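Local coordinates for protein 4-amino-4-deoxy-L-arabinose transferase or related glycosyltransferases of PMT family (PDB 5EZM) that probably transfers the aminoarabinose unit of an undecaprenyl-type lipid donor to lipid A, as a zinc-binding membrane glycosyltransferase of the GT-C fold, at residues R79-E87 with E509-R520. Numbering follows the deposited sequence.
Sequences RYNALKYFE and ELTFGATVEPQR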
loop_
_atom_site.group_PDB
_atom_site.type_symbol
_atom_site.label_atom_id
_atom_site.label_comp_id
_atom_site.label_asym_id
_atom_site.label_seq_id
_atom_site.Cartn_x
_atom_site.Cartn_y
_atom_site.Cartn_z
ATOM N N ARG A 79 -12.714 5.979 13.314
ATOM C CA ARG A 79 -12.050 6.206 14.588
ATOM C C ARG A 79 -10.748 5.424 14.661
ATOM O O ARG A 79 -10.651 4.301 14.156
ATOM C CB ARG A 79 -12.957 5.828 15.763
ATOM C CG ARG A 79 -14.105 6.798 15.971
ATOM C CD ARG A 79 -14.826 6.555 17.284
ATOM N NE ARG A 79 -15.941 7.481 17.449
ATOM C CZ ARG A 79 -15.851 8.653 18.068
ATOM N NH1 ARG A 79 -14.696 9.040 18.592
ATOM N NH2 ARG A 79 -16.915 9.438 18.164
ATOM N N TYR A 80 -9.744 6.036 15.286
ATOM C CA TYR A 80 -8.437 5.424 15.497
ATOM C C TYR A 80 -8.117 5.560 16.980
ATOM O O TYR A 80 -7.926 6.676 17.478
ATOM C CB TYR A 80 -7.365 6.091 14.630
ATOM C CG TYR A 80 -6.017 5.397 14.628
ATOM C CD1 TYR A 80 -5.915 4.024 14.811
ATOM C CD2 TYR A 80 -4.844 6.120 14.453
ATOM C CE1 TYR A 80 -4.680 3.387 14.807
ATOM C CE2 TYR A 80 -3.605 5.495 14.454
ATOM C CZ TYR A 80 -3.528 4.126 14.632
ATOM O OH TYR A 80 -2.298 3.498 14.634
ATOM N N ASN A 81 -8.074 4.424 17.679
ATOM C CA ASN A 81 -7.928 4.393 19.133
ATOM C C ASN A 81 -9.034 5.209 19.800
ATOM O O ASN A 81 -8.785 6.078 20.640
ATOM C CB ASN A 81 -6.536 4.866 19.554
ATOM C CG ASN A 81 -5.439 3.958 19.025
ATOM O OD1 ASN A 81 -5.126 2.930 19.627
ATOM N ND2 ASN A 81 -4.858 4.327 17.887
ATOM N N ALA A 82 -10.272 4.926 19.390
ATOM C CA ALA A 82 -11.484 5.502 19.960
ATOM C C ALA A 82 -11.621 6.981 19.617
ATOM O O ALA A 82 -12.599 7.621 20.016
ATOM C CB ALA A 82 -11.525 5.298 21.479
ATOM N N LEU A 83 -10.673 7.530 18.864
ATOM C CA LEU A 83 -10.674 8.945 18.527
ATOM C C LEU A 83 -10.963 9.148 17.046
ATOM O O LEU A 83 -10.535 8.359 16.199
ATOM C CB LEU A 83 -9.337 9.599 18.879
ATOM C CG LEU A 83 -8.931 9.542 20.347
ATOM C CD1 LEU A 83 -7.540 10.124 20.500
ATOM C CD2 LEU A 83 -9.938 10.291 21.203
ATOM N N LYS A 84 -11.693 10.223 16.748
ATOM C CA LYS A 84 -12.052 10.539 15.370
ATOM C C LYS A 84 -10.804 10.682 14.513
ATOM O O LYS A 84 -9.852 11.376 14.885
ATOM C CB LYS A 84 -12.876 11.826 15.314
ATOM C CG LYS A 84 -14.244 11.728 15.962
ATOM C CD LYS A 84 -15.004 13.033 15.816
ATOM C CE LYS A 84 -16.413 12.914 16.364
ATOM N NZ LYS A 84 -17.238 14.117 16.046
ATOM N N TYR A 85 -10.812 10.011 13.364
ATOM C CA TYR A 85 -9.709 10.042 12.407
ATOM C C TYR A 85 -10.306 10.446 11.064
ATOM O O TYR A 85 -10.911 9.621 10.375
ATOM C CB TYR A 85 -9.011 8.689 12.333
ATOM C CG TYR A 85 -7.735 8.686 11.524
ATOM C CD1 TYR A 85 -6.584 9.298 12.005
ATOM C CD2 TYR A 85 -7.675 8.059 10.286
ATOM C CE1 TYR A 85 -5.410 9.294 11.271
ATOM C CE2 TYR A 85 -6.504 8.049 9.545
ATOM C CZ TYR A 85 -5.375 8.668 10.043
ATOM O OH TYR A 85 -4.207 8.663 9.312
ATOM N N PHE A 86 -10.146 11.718 10.702
ATOM C CA PHE A 86 -10.716 12.270 9.479
ATOM C C PHE A 86 -9.646 12.595 8.440
ATOM O O PHE A 86 -9.832 13.492 7.615
ATOM C CB PHE A 86 -11.541 13.517 9.790
ATOM C CG PHE A 86 -12.765 13.246 10.615
ATOM C CD1 PHE A 86 -13.333 11.981 10.647
ATOM C CD2 PHE A 86 -13.354 14.261 11.357
ATOM C CE1 PHE A 86 -14.469 11.731 11.408
ATOM C CE2 PHE A 86 -14.491 14.021 12.117
ATOM C CZ PHE A 86 -15.047 12.752 12.145
ATOM N N GLU A 87 -8.522 11.877 8.463
ATOM C CA GLU A 87 -7.457 12.132 7.502
ATOM C C GLU A 87 -7.582 11.291 6.233
ATOM O O GLU A 87 -6.871 11.568 5.262
ATOM C CB GLU A 87 -6.073 11.906 8.150
ATOM C CG GLU A 87 -5.903 12.523 9.557
ATOM C CD GLU A 87 -4.857 13.658 9.658
ATOM O OE1 GLU A 87 -4.202 14.016 8.657
ATOM O OE2 GLU A 87 -4.683 14.207 10.769
ATOM N N GLU A 509 -1.044 12.490 14.959
ATOM C CA GLU A 509 -2.148 12.595 14.011
ATOM C C GLU A 509 -3.514 12.430 14.664
ATOM O O GLU A 509 -4.531 12.631 13.990
ATOM C CB GLU A 509 -1.980 11.553 12.909
ATOM C CG GLU A 509 -2.304 10.143 13.359
ATOM C CD GLU A 509 -1.497 9.096 12.624
ATOM O OE1 GLU A 509 -0.263 9.265 12.518
ATOM O OE2 GLU A 509 -2.094 8.106 12.147
ATOM N N LEU A 510 -3.569 12.060 15.942
ATOM C CA LEU A 510 -4.824 12.000 16.678
ATOM C C LEU A 510 -5.136 13.298 17.410
ATOM O O LEU A 510 -6.195 13.395 18.044
ATOM C CB LEU A 510 -4.800 10.832 17.669
ATOM C CG LEU A 510 -4.921 9.444 17.036
ATOM C CD1 LEU A 510 -4.756 8.350 18.077
ATOM C CD2 LEU A 510 -6.256 9.304 16.322
ATOM N N THR A 511 -4.247 14.292 17.320
ATOM C CA THR A 511 -4.454 15.573 17.993
ATOM C C THR A 511 -5.866 16.103 17.776
ATOM O O THR A 511 -6.579 16.420 18.738
ATOM C CB THR A 511 -3.422 16.590 17.498
ATOM O OG1 THR A 511 -2.158 16.339 18.125
ATOM C CG2 THR A 511 -3.876 18.012 17.807
ATOM N N PHE A 512 -6.295 16.185 16.514
ATOM C CA PHE A 512 -7.627 16.698 16.211
ATOM C C PHE A 512 -8.694 15.915 16.963
ATOM O O PHE A 512 -9.543 16.498 17.650
ATOM C CB PHE A 512 -7.873 16.645 14.704
ATOM C CG PHE A 512 -9.192 17.222 14.287
ATOM C CD1 PHE A 512 -9.336 18.585 14.103
ATOM C CD2 PHE A 512 -10.286 16.402 14.074
ATOM C CE1 PHE A 512 -10.548 19.122 13.717
ATOM C CE2 PHE A 512 -11.503 16.933 13.687
ATOM C CZ PHE A 512 -11.633 18.296 13.507
ATOM N N GLY A 513 -8.642 14.584 16.873
ATOM C CA GLY A 513 -9.602 13.775 17.602
ATOM C C GLY A 513 -9.526 14.008 19.097
ATOM O O GLY A 513 -10.549 14.035 19.786
ATOM N N ALA A 514 -8.313 14.213 19.614
ATOM C CA ALA A 514 -8.148 14.454 21.039
ATOM C C ALA A 514 -8.772 15.770 21.474
ATOM O O ALA A 514 -9.088 15.929 22.658
ATOM C CB ALA A 514 -6.665 14.432 21.410
ATOM N N THR A 515 -8.970 16.709 20.552
ATOM C CA THR A 515 -9.460 18.029 20.922
ATOM C C THR A 515 -10.967 18.179 20.764
ATOM O O THR A 515 -11.582 18.939 21.520
ATOM C CB THR A 515 -8.745 19.102 20.094
ATOM O OG1 THR A 515 -7.341 18.818 20.076
ATOM C CG2 THR A 515 -8.959 20.479 20.696
ATOM N N VAL A 516 -11.579 17.469 19.813
ATOM C CA VAL A 516 -13.023 17.567 19.632
ATOM C C VAL A 516 -13.785 16.682 20.610
ATOM O O VAL A 516 -14.982 16.907 20.833
ATOM C CB VAL A 516 -13.423 17.216 18.190
ATOM C CG1 VAL A 516 -12.865 18.249 17.222
ATOM C CG2 VAL A 516 -12.933 15.826 17.832
ATOM N N GLU A 517 -13.133 15.682 21.194
ATOM C CA GLU A 517 -13.727 14.833 22.227
ATOM C C GLU A 517 -12.740 14.716 23.382
ATOM O O GLU A 517 -12.148 13.654 23.611
ATOM C CB GLU A 517 -14.098 13.458 21.667
ATOM C CG GLU A 517 -15.309 13.471 20.736
ATOM C CD GLU A 517 -15.648 12.097 20.172
ATOM O OE1 GLU A 517 -14.728 11.269 20.006
ATOM O OE2 GLU A 517 -16.841 11.846 19.896
ATOM N N PRO A 518 -12.543 15.800 24.141
ATOM C CA PRO A 518 -11.497 15.798 25.176
ATOM C C PRO A 518 -11.796 14.901 26.367
ATOM O O PRO A 518 -10.884 14.645 27.163
ATOM C CB PRO A 518 -11.426 17.269 25.599
ATOM C CG PRO A 518 -12.794 17.794 25.324
ATOM C CD PRO A 518 -13.270 17.080 24.092
ATOM N N GLN A 519 -13.027 14.417 26.520
ATOM C CA GLN A 519 -13.362 13.520 27.619
ATOM C C GLN A 519 -12.852 12.100 27.404
ATOM O O GLN A 519 -13.088 11.239 28.259
ATOM C CB GLN A 519 -14.877 13.496 27.839
ATOM C CG GLN A 519 -15.442 14.812 28.354
ATOM C CD GLN A 519 -16.914 14.721 28.709
ATOM O OE1 GLN A 519 -17.565 13.708 28.452
ATOM N NE2 GLN A 519 -17.445 15.783 29.304
ATOM N N ARG A 520 -12.159 11.839 26.296
ATOM C CA ARG A 520 -11.622 10.521 25.988
ATOM C C ARG A 520 -10.099 10.498 26.006
ATOM O O ARG A 520 -9.497 9.503 25.583
ATOM C CB ARG A 520 -12.132 10.055 24.622
ATOM C CG ARG A 520 -13.604 10.342 24.377
ATOM C CD ARG A 520 -13.984 10.065 22.931
ATOM N NE ARG A 520 -13.964 8.641 22.614
ATOM C CZ ARG A 520 -15.055 7.893 22.479
ATOM N NH1 ARG A 520 -16.255 8.438 22.626
ATOM N NH2 ARG A 520 -14.947 6.603 22.190
HETATM O O HOH W 1 -7.319 13.297 15.159
HETATM O O HOH W 2 -12.386 12.061 18.511
HETATM O O HOH W 3 -6.515 13.764 12.500
#
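A two-stranded beta hairpin, turned by a type I' turn from Y80 to L83, packs against the short helix 511-516 of the C-terminal domain and joins that domain to the zinc site of this GT-C transferase. L510 and L83 cross at about a right angle: L83 CD1 lies 4.0 Å from L510 CB, while L510 CD2 fits against Y80 CB. At G513, where the backbones come closest, K84 O lies 3.6 Å from its CA.

Beyond the helix, R79 meets E517 end-on, NH1 to OE1 (2.6 Å) and NH2 to OE2 (3.0 Å), with guanidinium and carboxylate only 9° from coplanar. R79 is extended from CG to NE, which carries its guanidinium out to E517, and NH1 also donates to A82 O, tying the side chain to the turn. R520 stacks on one face of the R79 guanidinium, centres 4.5 Å apart; E517 probably offsets the like charges. A leucine in place of R79 would probably leave the E517 carboxylate without its two-pronged partner and the R520 guanidinium without the flat group it stacks on.

K84 NZ reaches E260 in a salt bridge, and E509 OE2 pairs with R61. E87 binds zinc with H268 and H270, and water 3 links its OE2 (2.6 Å) to E509 O (2.7 Å).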